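Arginase (PDB 4RHJ) is of unknown function, an arginase-like protein with the arginase-deacetylase fold that evolved without a binuclear manganese cluster. Local coordinates at residues A[28-33]-A[123-128]; A[59-64]-A[306-311]; A[145-150]-A[182-187]. One frame throughout, in Å; residues are numbered along the deposited sequence.

Contact 1 (A[28-33]-A[123-128]); sequences NVKGVT and SLEAST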
ATOM      1  N   ASN A  28     -15.747  32.971  17.901  1.00 37.95           N
ATOM      2  CA  ASN A  28     -14.385  32.630  18.264  1.00 32.52           C
ATOM      3  C   ASN A  28     -13.330  33.133  17.268  1.00 33.53           C
ATOM      4  O   ASN A  28     -12.287  33.649  17.676  1.00 36.78           O
ATOM      5  CB  ASN A  28     -14.278  31.115  18.411  1.00 28.21           C
ATOM      6  CG  ASN A  28     -12.908  30.670  18.835  1.00 32.14           C
ATOM      7  OD1 ASN A  28     -12.136  30.133  18.040  1.00 26.92           O
ATOM      8  ND2 ASN A  28     -12.591  30.893  20.100  1.00 26.19           N
ATOM      9  N   VAL A  29     -13.602  32.982  15.972  1.00 33.94           N
ATOM     10  CA  VAL A  29     -12.640  33.368  14.936  1.00 37.89           C
ATOM     11  C   VAL A  29     -12.365  34.873  14.964  1.00 34.08           C
ATOM     12  O   VAL A  29     -11.239  35.319  14.733  1.00 29.61           O
ATOM     13  CB  VAL A  29     -13.119  32.945  13.509  1.00 19.37           C
ATOM     14  CG1 VAL A  29     -14.286  33.785  13.019  1.00 30.60           C
ATOM     15  CG2 VAL A  29     -11.970  33.028  12.521  1.00 26.10           C
ATOM     16  N   LYS A  30     -13.392  35.651  15.277  1.00 31.81           N
ATOM     17  CA  LYS A  30     -13.280  37.090  15.202  1.00 35.82           C
ATOM     18  C   LYS A  30     -12.235  37.603  16.180  1.00 25.79           C
ATOM     19  O   LYS A  30     -11.301  38.291  15.787  1.00 34.96           O
ATOM     20  CB  LYS A  30     -14.634  37.752  15.473  1.00 32.73           C
ATOM     21  CG  LYS A  30     -15.760  37.332  14.534  1.00 29.69           C
ATOM     22  CD  LYS A  30     -17.016  38.176  14.782  1.00 28.22           C
ATOM     23  CE  LYS A  30     -18.223  37.646  14.012  1.00 37.70           C
ATOM     24  NZ  LYS A  30     -19.503  38.349  14.348  1.00 25.05           N
ATOM     25  N   GLY A  31     -12.379  37.237  17.448  1.00 36.89           N
ATOM     26  CA  GLY A  31     -11.592  37.834  18.518  1.00 51.21           C
ATOM     27  C   GLY A  31     -10.215  37.274  18.844  1.00 19.95           C
ATOM     28  O   GLY A  31      -9.724  37.456  19.955  1.00 21.85           O
ATOM     29  N   VAL A  32      -9.588  36.602  17.886  1.00 26.36           N
ATOM     30  CA  VAL A  32      -8.259  36.036  18.108  1.00 30.19           C
ATOM     31  C   VAL A  32      -7.216  37.142  17.986  1.00 30.26           C
ATOM     32  O   VAL A  32      -7.208  37.874  17.002  1.00 25.76           O
ATOM     33  CB  VAL A  32      -7.953  34.890  17.117  1.00 33.64           C
ATOM     34  CG1 VAL A  32      -6.500  34.461  17.213  1.00 30.64           C
ATOM     35  CG2 VAL A  32      -8.860  33.717  17.388  1.00 37.07           C
ATOM     36  N   THR A  33      -6.363  37.275  18.999  1.00 15.27           N
ATOM     37  CA  THR A  33      -5.403  38.372  19.052  1.00 35.04           C
ATOM     38  C   THR A  33      -4.534  38.311  17.812  1.00 29.64           C
ATOM     39  O   THR A  33      -3.928  37.287  17.530  1.00 37.40           O
ATOM     40  CB  THR A  33      -4.510  38.327  20.324  1.00 45.90           C
ATOM     41  OG1 THR A  33      -5.294  38.621  21.492  1.00 34.01           O
ATOM     42  CG2 THR A  33      -3.387  39.343  20.214  1.00 36.80           C
ATOM     43  N   SER A 123     -17.274  29.621   5.795  1.00 28.28           N
ATOM     44  CA  SER A 123     -15.920  29.312   5.341  1.00 32.43           C
ATOM     45  C   SER A 123     -15.272  30.541   4.713  1.00 13.60           C
ATOM     46  O   SER A 123     -14.069  30.768   4.832  1.00 27.23           O
ATOM     47  CB  SER A 123     -15.948  28.144   4.340  1.00 29.09           C
ATOM     48  OG  SER A 123     -14.662  27.586   4.133  1.00 27.38           O
ATOM     49  N   LEU A 124     -16.082  31.333   4.035  1.00 17.30           N
ATOM     50  CA  LEU A 124     -15.616  32.574   3.447  1.00 18.26           C
ATOM     51  C   LEU A 124     -15.329  33.575   4.563  1.00 14.74           C
ATOM     52  O   LEU A 124     -14.354  34.293   4.531  1.00 15.13           O
ATOM     53  CB  LEU A 124     -16.666  33.102   2.465  1.00 21.78           C
ATOM     54  CG  LEU A 124     -16.394  34.141   1.386  1.00 26.82           C
ATOM     55  CD1 LEU A 124     -15.790  33.518   0.135  1.00 19.83           C
ATOM     56  CD2 LEU A 124     -17.682  34.893   1.074  1.00 25.15           C
ATOM     57  N   GLU A 125     -16.189  33.605   5.567  1.00 22.73           N
ATOM     58  CA  GLU A 125     -16.023  34.543   6.673  1.00 25.01           C
ATOM     59  C   GLU A 125     -14.879  34.164   7.610  1.00 27.55           C
ATOM     60  O   GLU A 125     -14.135  35.031   8.069  1.00 34.79           O
ATOM     61  CB  GLU A 125     -17.320  34.652   7.465  1.00 29.97           C
ATOM     62  CG  GLU A 125     -17.104  34.844   8.938  1.00 30.85           C
ATOM     63  CD  GLU A 125     -18.336  35.342   9.605  1.00 26.61           C
ATOM     64  OE1 GLU A 125     -19.355  35.476   8.895  1.00 25.55           O
ATOM     65  OE2 GLU A 125     -18.281  35.602  10.822  1.00 28.43           O
ATOM     66  N   ALA A 126     -14.744  32.873   7.902  1.00 20.15           N
ATOM     67  CA  ALA A 126     -13.601  32.386   8.668  1.00 20.56           C
ATOM     68  C   ALA A 126     -12.288  32.687   7.947  1.00 20.44           C
ATOM     69  O   ALA A 126     -11.399  33.314   8.513  1.00 24.22           O
ATOM     70  CB  ALA A 126     -13.725  30.900   8.920  1.00 21.25           C
ATOM     71  N   SER A 127     -12.178  32.246   6.699  1.00 16.60           N
ATOM     72  CA  SER A 127     -10.955  32.414   5.926  1.00 14.54           C
ATOM     73  C   SER A 127     -10.568  33.889   5.841  1.00 22.58           C
ATOM     74  O   SER A 127      -9.409  34.259   6.064  1.00 15.69           O
ATOM     75  CB  SER A 127     -11.126  31.821   4.531  1.00 22.84           C
ATOM     76  OG  SER A 127     -12.244  32.383   3.868  1.00 26.95           O
ATOM     77  N   THR A 128     -11.549  34.723   5.526  1.00 14.34           N
ATOM     78  CA  THR A 128     -11.374  36.176   5.529  1.00 30.17           C
ATOM     79  C   THR A 128     -10.847  36.715   6.876  1.00 20.45           C
ATOM     80  O   THR A 128      -9.965  37.583   6.916  1.00 21.90           O
ATOM     81  CB  THR A 128     -12.701  36.890   5.200  1.00 18.28           C
ATOM     82  OG1 THR A 128     -13.057  36.670   3.826  1.00 17.59           O
ATOM     83  CG2 THR A 128     -12.574  38.371   5.448  1.00 33.51           C
TER
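V29 and K30, on the last turn of helix 23-30, meet A126 and E125 of helix 116-131, joining the N-terminal helix to a helix that flanks the parallel sheet of the arginase-deacetylase fold. The CA atoms of V29 and A126 lie 6.4 Å apart. V29 points its CB at the other helix. Its CG2 branch stands opposite the backbone N (CG1 at chi1 72°) and comes to 4.1 Å from the carbonyl O of A126, a van der Waals approach to the backbone rather than to a side chain; V29 also packs on L130. K30 and E125 lie nearer solvent. Neither CB aims across the gap, but both chains run extended beyond CG and bring their ends together at a slant. The aliphatic part of the lysine leads, CE sitting 3.8 Å from OE2 of E125, while K30 NZ stays 4.6 Å from that oxygen: opposite charges that probably attract, without direct ion pairing. One turn on from L124, T128 folds its hydroxyl back onto its own helix, and L124 O accepts both T128 N and T128 OG1, the two donors arriving from opposite faces of the carbonyl plane, the hydroxyl at 2.8 Å.

Contact 2 (A[59-64]-A[306-311]); sequences APLLDF and IALSKI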
ATOM      1  N   ALA A  59     -17.263  14.785  12.454  1.00 35.03           N
ATOM      2  CA  ALA A  59     -15.948  15.016  11.875  1.00 26.41           C
ATOM      3  C   ALA A  59     -14.864  14.822  12.921  1.00 14.64           C
ATOM      4  O   ALA A  59     -14.596  15.713  13.718  1.00 28.09           O
ATOM      5  CB  ALA A  59     -15.862  16.399  11.291  1.00 23.73           C
ATOM      6  N   PRO A  60     -14.247  13.643  12.934  1.00 19.32           N
ATOM      7  CA  PRO A  60     -13.133  13.442  13.859  1.00 19.54           C
ATOM      8  C   PRO A  60     -11.876  14.108  13.321  1.00 20.42           C
ATOM      9  O   PRO A  60     -11.657  15.268  13.623  1.00 24.01           O
ATOM     10  CB  PRO A  60     -12.992  11.921  13.929  1.00 16.32           C
ATOM     11  CG  PRO A  60     -13.609  11.416  12.647  1.00 44.96           C
ATOM     12  CD  PRO A  60     -14.576  12.444  12.145  1.00 23.47           C
ATOM     13  N   LEU A  61     -11.111  13.372  12.515  1.00 24.20           N
ATOM     14  CA  LEU A  61      -9.908  13.830  11.797  1.00 27.53           C
ATOM     15  C   LEU A  61      -9.174  15.076  12.304  1.00 22.57           C
ATOM     16  O   LEU A  61      -7.974  15.020  12.572  1.00 15.53           O
ATOM     17  CB  LEU A  61     -10.233  14.018  10.313  1.00 21.40           C
ATOM     18  CG  LEU A  61      -9.029  14.062   9.374  1.00  8.62           C
ATOM     19  CD1 LEU A  61      -8.392  12.687   9.268  1.00 19.78           C
ATOM     20  CD2 LEU A  61      -9.432  14.581   8.003  1.00 15.75           C
ATOM     21  N   LEU A  62      -9.884  16.190  12.440  1.00 19.78           N
ATOM     22  CA  LEU A  62      -9.330  17.354  13.072  1.00  8.62           C
ATOM     23  C   LEU A  62      -8.853  16.867  14.414  1.00 12.00           C
ATOM     24  O   LEU A  62      -7.653  16.776  14.635  1.00 27.52           O
ATOM     25  CB  LEU A  62     -10.376  18.482  13.180  1.00 12.07           C
ATOM     26  CG  LEU A  62     -10.206  19.589  14.231  1.00 22.35           C
ATOM     27  CD1 LEU A  62      -9.956  20.941  13.592  1.00 23.71           C
ATOM     28  CD2 LEU A  62     -11.409  19.652  15.162  1.00 26.52           C
ATOM     29  N   ASP A  63      -9.797  16.476  15.271  1.00 20.04           N
ATOM     30  CA  ASP A  63      -9.514  15.955  16.606  1.00 15.93           C
ATOM     31  C   ASP A  63      -8.484  14.809  16.600  1.00 17.57           C
ATOM     32  O   ASP A  63      -7.723  14.652  17.545  1.00 13.49           O
ATOM     33  CB  ASP A  63     -10.819  15.483  17.263  1.00 34.59           C
ATOM     34  CG  ASP A  63     -12.039  16.277  16.802  1.00 21.56           C
ATOM     35  OD1 ASP A  63     -12.224  17.411  17.284  1.00 32.05           O
ATOM     36  OD2 ASP A  63     -12.820  15.757  15.976  1.00 27.67           O
ATOM     37  N   PHE A  64      -8.479  14.019  15.523  1.00 21.20           N
ATOM     38  CA  PHE A  64      -7.505  12.955  15.321  1.00 12.62           C
ATOM     39  C   PHE A  64      -6.114  13.531  15.020  1.00 10.81           C
ATOM     40  O   PHE A  64      -5.110  12.997  15.466  1.00 18.88           O
ATOM     41  CB  PHE A  64      -7.968  12.037  14.192  1.00 14.38           C
ATOM     42  CG  PHE A  64      -7.183  10.769  14.077  1.00 11.95           C
ATOM     43  CD1 PHE A  64      -7.438   9.702  14.922  1.00 21.41           C
ATOM     44  CD2 PHE A  64      -6.213  10.627  13.112  1.00 13.85           C
ATOM     45  CE1 PHE A  64      -6.728   8.519  14.811  1.00 21.10           C
ATOM     46  CE2 PHE A  64      -5.492   9.438  12.995  1.00 24.26           C
ATOM     47  CZ  PHE A  64      -5.755   8.382  13.850  1.00 20.11           C
ATOM     48  N   ILE A 306      -5.082   8.006   9.629  1.00  9.22           N
ATOM     49  CA  ILE A 306      -3.645   7.895   9.839  1.00 10.14           C
ATOM     50  C   ILE A 306      -2.919   8.636   8.722  1.00 14.59           C
ATOM     51  O   ILE A 306      -2.109   9.527   8.971  1.00 18.98           O
ATOM     52  CB  ILE A 306      -3.196   6.397   9.906  1.00 11.40           C
ATOM     53  CG1 ILE A 306      -3.694   5.735  11.194  1.00 10.84           C
ATOM     54  CG2 ILE A 306      -1.689   6.256   9.832  1.00 12.12           C
ATOM     55  CD1 ILE A 306      -3.598   4.212  11.195  1.00 12.64           C
ATOM     56  N   ALA A 307      -3.252   8.283   7.492  1.00 16.83           N
ATOM     57  CA  ALA A 307      -2.633   8.870   6.312  1.00 19.29           C
ATOM     58  C   ALA A 307      -2.812  10.375   6.265  1.00 13.61           C
ATOM     59  O   ALA A 307      -1.868  11.121   6.063  1.00 10.83           O
ATOM     60  CB  ALA A 307      -3.219   8.240   5.064  1.00  7.62           C
ATOM     61  N   LEU A 308      -4.038  10.828   6.460  1.00 16.51           N
ATOM     62  CA  LEU A 308      -4.308  12.233   6.270  1.00 18.43           C
ATOM     63  C   LEU A 308      -3.785  13.062   7.406  1.00 14.94           C
ATOM     64  O   LEU A 308      -3.414  14.214   7.202  1.00 11.11           O
ATOM     65  CB  LEU A 308      -5.793  12.460   6.085  1.00 18.70           C
ATOM     66  CG  LEU A 308      -6.230  12.130   4.670  1.00  6.68           C
ATOM     67  CD1 LEU A 308      -7.675  12.530   4.501  1.00 15.91           C
ATOM     68  CD2 LEU A 308      -5.361  12.843   3.658  1.00  9.93           C
ATOM     69  N   SER A 309      -3.741  12.476   8.600  1.00 22.40           N
ATOM     70  CA  SER A 309      -3.188  13.180   9.771  1.00 24.28           C
ATOM     71  C   SER A 309      -1.717  13.561   9.560  1.00 14.93           C
ATOM     72  O   SER A 309      -1.261  14.605  10.020  1.00 15.39           O
ATOM     73  CB  SER A 309      -3.332  12.332  11.046  1.00 21.60           C
ATOM     74  OG  SER A 309      -2.519  11.170  11.019  1.00 23.59           O
ATOM     75  N   LYS A 310      -0.985  12.702   8.868  1.00 15.42           N
ATOM     76  CA  LYS A 310       0.361  13.016   8.401  1.00 14.41           C
ATOM     77  C   LYS A 310       0.345  14.117   7.344  1.00 17.45           C
ATOM     78  O   LYS A 310       1.147  15.040   7.404  1.00 20.14           O
ATOM     79  CB  LYS A 310       1.027  11.766   7.829  1.00 11.38           C
ATOM     80  CG  LYS A 310       2.499  11.931   7.433  1.00 17.03           C
ATOM     81  CD  LYS A 310       3.389  12.238   8.620  1.00 21.04           C
ATOM     82  CE  LYS A 310       4.866  12.190   8.219  1.00 16.30           C
ATOM     83  NZ  LYS A 310       5.783  12.376   9.386  1.00 20.17           N
ATOM     84  N   ILE A 311      -0.572  14.023   6.388  1.00 13.05           N
ATOM     85  CA  ILE A 311      -0.592  14.944   5.248  1.00 18.85           C
ATOM     86  C   ILE A 311      -0.770  16.372   5.714  1.00 12.84           C
ATOM     87  O   ILE A 311      -0.109  17.265   5.200  1.00 12.41           O
ATOM     88  CB  ILE A 311      -1.721  14.593   4.227  1.00 14.89           C
ATOM     89  CG1 ILE A 311      -1.369  13.315   3.438  1.00 13.93           C
ATOM     90  CG2 ILE A 311      -2.007  15.758   3.285  1.00 14.11           C
ATOM     91  CD1 ILE A 311       0.019  13.338   2.767  1.00 20.25           C
TER
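F64 and L61 reach across from the start of helix 62-66 to I306, L308 and S309 of helix 303-316, a buried, mainly apolar contact with no hydrogen bond between the segments. It packs a short helix on the C-terminal helix that flanks the parallel sheet of the arginase-deacetylase fold. The phenyl ring of F64 does most of the work. With CG anti to the backbone N (chi1 -169°), the ring is carried out toward the other helix, where its CD2 side meets S309: CB of the serine lies near the ring plane, at the edge, 3.9 Å from F64 CD2. Farther along the ring, F64 CE2 comes obliquely to 3.7 Å from the backbone N of I306, and F64 CZ lies 4.3 Å from CG1 of the isoleucine. I306 turns its CB away from F64, and this branch still borders the end of the ring.

S309 presents its methylene to the phenylalanine while its hydroxyl serves its own helix. OG sits between the backbone N and the carbonyl carbon (chi1 68°), from where it donates to I306 O at 2.7 Å, tilted 31° from the carbonyl plane, with a weak second bond to A305 O. The polar end of this buried side chain is thus satisfied within the helix.

L61, at the N-cap position of helix 62-66, sends its CD1 methyl to 4.1 Å from CB of L308, the two leucines crossing obliquely; Y289 touches both. The side chain of L308 lies about 8 Å from that of D244, a residue seen to bind manganese in another structure of this protein; no metal is bound here.

A305 also touches L61 and F64. A307, K310 and I311 pack on helix 266-274, while A59, L62 and D63 rest on Q103 of strand 95-103, and I306 touches P259 of a neighbouring subunit.

Contact 3 (A[145-150]-A[182-187]); sequences SATLSM and RVLLDK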
ATOM      1  N   SER A 145     -15.098  21.935  -1.139  1.00 18.21           N
ATOM      2  CA  SER A 145     -15.754  23.237  -1.296  1.00 19.97           C
ATOM      3  C   SER A 145     -15.003  24.366  -0.613  1.00 24.54           C
ATOM      4  O   SER A 145     -15.063  25.522  -1.043  1.00 19.73           O
ATOM      5  CB  SER A 145     -17.168  23.176  -0.740  1.00 16.40           C
ATOM      6  OG  SER A 145     -17.189  22.492   0.498  1.00 22.78           O
ATOM      7  N   ALA A 146     -14.300  24.021   0.461  1.00 21.00           N
ATOM      8  CA  ALA A 146     -13.457  24.972   1.180  1.00 22.03           C
ATOM      9  C   ALA A 146     -12.182  25.304   0.418  1.00 29.03           C
ATOM     10  O   ALA A 146     -11.193  25.717   1.015  1.00 30.57           O
ATOM     11  CB  ALA A 146     -13.104  24.437   2.550  1.00 24.47           C
ATOM     12  N   THR A 147     -12.184  25.087  -0.892  1.00 22.73           N
ATOM     13  CA  THR A 147     -11.112  25.608  -1.725  1.00 15.02           C
ATOM     14  C   THR A 147     -11.607  26.916  -2.299  1.00 19.34           C
ATOM     15  O   THR A 147     -10.953  27.942  -2.169  1.00 23.33           O
ATOM     16  CB  THR A 147     -10.700  24.623  -2.825  1.00 14.71           C
ATOM     17  OG1 THR A 147      -9.904  23.586  -2.233  1.00 21.27           O
ATOM     18  CG2 THR A 147      -9.883  25.330  -3.926  1.00 16.84           C
ATOM     19  N   LEU A 148     -12.804  26.869  -2.865  1.00 21.84           N
ATOM     20  CA  LEU A 148     -13.482  28.032  -3.417  1.00 23.25           C
ATOM     21  C   LEU A 148     -13.534  29.227  -2.453  1.00 17.22           C
ATOM     22  O   LEU A 148     -13.100  30.316  -2.796  1.00 17.09           O
ATOM     23  CB  LEU A 148     -14.898  27.617  -3.842  1.00 18.90           C
ATOM     24  CG  LEU A 148     -15.902  28.663  -4.317  1.00 26.73           C
ATOM     25  CD1 LEU A 148     -15.317  29.529  -5.425  1.00 22.74           C
ATOM     26  CD2 LEU A 148     -17.164  27.960  -4.779  1.00 11.17           C
ATOM     27  N   SER A 149     -14.049  29.010  -1.245  1.00 27.64           N
ATOM     28  CA  SER A 149     -14.270  30.091  -0.275  1.00 22.56           C
ATOM     29  C   SER A 149     -12.987  30.758   0.203  1.00 26.80           C
ATOM     30  O   SER A 149     -12.923  31.979   0.320  1.00 21.17           O
ATOM     31  CB  SER A 149     -15.025  29.563   0.944  1.00 24.32           C
ATOM     32  OG  SER A 149     -15.871  28.482   0.598  1.00 23.02           O
ATOM     33  N   MET A 150     -11.976  29.940   0.490  1.00 24.49           N
ATOM     34  CA  MET A 150     -10.719  30.394   1.094  1.00 28.50           C
ATOM     35  C   MET A 150      -9.856  31.217   0.138  1.00 19.90           C
ATOM     36  O   MET A 150      -9.266  32.238   0.525  1.00 18.43           O
ATOM     37  CB  MET A 150      -9.915  29.190   1.602  1.00 28.05           C
ATOM     38  CG  MET A 150     -10.582  28.400   2.740  1.00 25.19           C
ATOM     39  SD  MET A 150      -9.635  26.926   3.187  1.00 19.03           S
ATOM     40  CE  MET A 150      -8.170  27.653   3.911  1.00 23.01           C
ATOM     41  N   ARG A 182     -13.248  24.759 -11.104  1.00 39.40           N
ATOM     42  CA  ARG A 182     -13.976  25.232 -12.270  1.00 28.00           C
ATOM     43  C   ARG A 182     -14.600  26.610 -12.014  1.00 29.02           C
ATOM     44  O   ARG A 182     -14.662  27.460 -12.904  1.00 23.61           O
ATOM     45  CB  ARG A 182     -15.053  24.215 -12.645  1.00 25.49           C
ATOM     46  CG  ARG A 182     -15.952  24.632 -13.776  1.00 25.99           C
ATOM     47  CD  ARG A 182     -15.165  24.855 -15.032  1.00 34.12           C
ATOM     48  NE  ARG A 182     -16.033  25.248 -16.133  1.00 42.22           N
ATOM     49  CZ  ARG A 182     -16.625  24.390 -16.955  1.00 36.48           C
ATOM     50  NH1 ARG A 182     -16.440  23.083 -16.801  1.00 57.25           N
ATOM     51  NH2 ARG A 182     -17.399  24.840 -17.932  1.00 23.55           N
ATOM     52  N   VAL A 183     -15.062  26.826 -10.789  1.00 25.53           N
ATOM     53  CA  VAL A 183     -15.671  28.094 -10.433  1.00 22.58           C
ATOM     54  C   VAL A 183     -14.615  29.187 -10.372  1.00 31.99           C
ATOM     55  O   VAL A 183     -14.857  30.321 -10.776  1.00 32.77           O
ATOM     56  CB  VAL A 183     -16.410  28.017  -9.084  1.00 22.46           C
ATOM     57  CG1 VAL A 183     -16.942  29.383  -8.685  1.00 15.40           C
ATOM     58  CG2 VAL A 183     -17.540  27.013  -9.170  1.00 20.38           C
ATOM     59  N   LEU A 184     -13.434  28.849  -9.876  1.00 29.03           N
ATOM     60  CA  LEU A 184     -12.398  29.855  -9.712  1.00 23.62           C
ATOM     61  C   LEU A 184     -11.811  30.255 -11.053  1.00 18.70           C
ATOM     62  O   LEU A 184     -11.651  31.438 -11.329  1.00 26.07           O
ATOM     63  CB  LEU A 184     -11.306  29.349  -8.774  1.00 26.18           C
ATOM     64  CG  LEU A 184     -11.816  29.094  -7.357  1.00 11.89           C
ATOM     65  CD1 LEU A 184     -10.824  28.247  -6.607  1.00 22.42           C
ATOM     66  CD2 LEU A 184     -12.090  30.402  -6.650  1.00 22.59           C
ATOM     67  N   LEU A 185     -11.484  29.261 -11.873  1.00 27.49           N
ATOM     68  CA  LEU A 185     -10.976  29.497 -13.221  1.00 28.60           C
ATOM     69  C   LEU A 185     -11.843  30.473 -13.993  1.00 28.02           C
ATOM     70  O   LEU A 185     -11.351  31.461 -14.533  1.00 33.00           O
ATOM     71  CB  LEU A 185     -10.873  28.177 -13.985  1.00 14.48           C
ATOM     72  CG  LEU A 185      -9.685  27.332 -13.549  1.00 29.54           C
ATOM     73  CD1 LEU A 185      -9.753  25.972 -14.184  1.00 29.74           C
ATOM     74  CD2 LEU A 185      -8.395  28.036 -13.919  1.00 30.51           C
ATOM     75  N   ASP A 186     -13.142  30.196 -14.029  1.00 20.21           N
ATOM     76  CA  ASP A 186     -14.061  31.008 -14.803  1.00 20.08           C
ATOM     77  C   ASP A 186     -14.223  32.400 -14.227  1.00 23.74           C
ATOM     78  O   ASP A 186     -14.657  33.316 -14.924  1.00 37.30           O
ATOM     79  CB  ASP A 186     -15.416  30.325 -14.896  1.00 32.74           C
ATOM     80  CG  ASP A 186     -15.420  29.195 -15.892  1.00 27.16           C
ATOM     81  OD1 ASP A 186     -15.425  28.026 -15.466  1.00 40.26           O
ATOM     82  OD2 ASP A 186     -15.404  29.478 -17.104  1.00 42.72           O
ATOM     83  N   LYS A 187     -13.876  32.557 -12.954  1.00 40.06           N
ATOM     84  CA  LYS A 187     -13.938  33.860 -12.303  1.00 28.59           C
ATOM     85  C   LYS A 187     -12.638  34.624 -12.528  1.00 28.23           C
ATOM     86  O   LYS A 187     -12.491  35.762 -12.081  1.00 30.93           O
ATOM     87  CB  LYS A 187     -14.227  33.708 -10.806  1.00 25.50           C
ATOM     88  CG  LYS A 187     -15.711  33.884 -10.457  1.00 42.00           C
ATOM     89  CD  LYS A 187     -15.973  33.845  -8.954  1.00 31.37           C
ATOM     90  CE  LYS A 187     -17.283  34.565  -8.593  1.00 51.85           C
ATOM     91  NZ  LYS A 187     -17.177  36.061  -8.680  1.00 23.44           N
TER
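The backbones of the start of helix 148-157 and the end of helix 180-186 come closest at L148 and L184, whose CA atoms are 6.6 Å apart. L148, V183 and L184 carry most of this contact, with the T147 methyl beside them, and L148 gives the largest share of the buried surface. Its CB does not point straight across, but CG anti to the backbone N (chi1 173°) swings the isobutyl end toward helix 180-186. There the CD1 methyl fits between two neighbours, 3.6 Å from V183 CG1 and 3.6 Å from L184 CD2, a close but ordinary methyl packing. V183 meets the leucine at about a right angle, whereas L184 passes it on a diagonal.

L184 divides its two methyls between partners. CD2 takes L148 CD1, and CD1 is 4.1 Å from the CG2 methyl of T147, again with the side chains crossing at about a right angle. T147 turns its methyl to the leucine, while OG1 is hydrogen-bonded to S242 OG. Within helix 180-186, R182 and D186 form a salt bridge one turn apart: R182 NE lies 2.9 Å from D186 OD1, which uses its syn lone pair and lies in the guanidinium plane. R182 NH1 also bonds to V174 O.

The T147 side chain lies about 8 Å from that of D244, which binds manganese in another structure of this protein but carries none here. Each helix follows a strand of the parallel sheet, 136-140 and 163-168 respectively, and such packing of helices beside the sheet belongs to the layered α/β arginase-deacetylase fold.

In the fold
Along the chain, contact 1 closes before contact 3 begins, whereas the segments of contacts 1 and 2 alternate and contact 3 falls wholly between the two halves of contact 2. Contacts 1 and 3 have centres 19 Å apart and touch where helix 116-131 packs against helix 148-157, L124 CD1 lying 3.3 Å from S149 O. Helices 23-30, 116-131, 148-157 and 180-186 are thus linked in succession. Contact 2 stands apart, its centre 22 Å from that of contact 1 and 24 Å from that of contact 3, across the chain's centre from the latter. Contacts 1 and 2 tie sequence-distant helices around the parallel sheet, contact 3 joins nearer ones, and contacts 2 and 3 both approach D244.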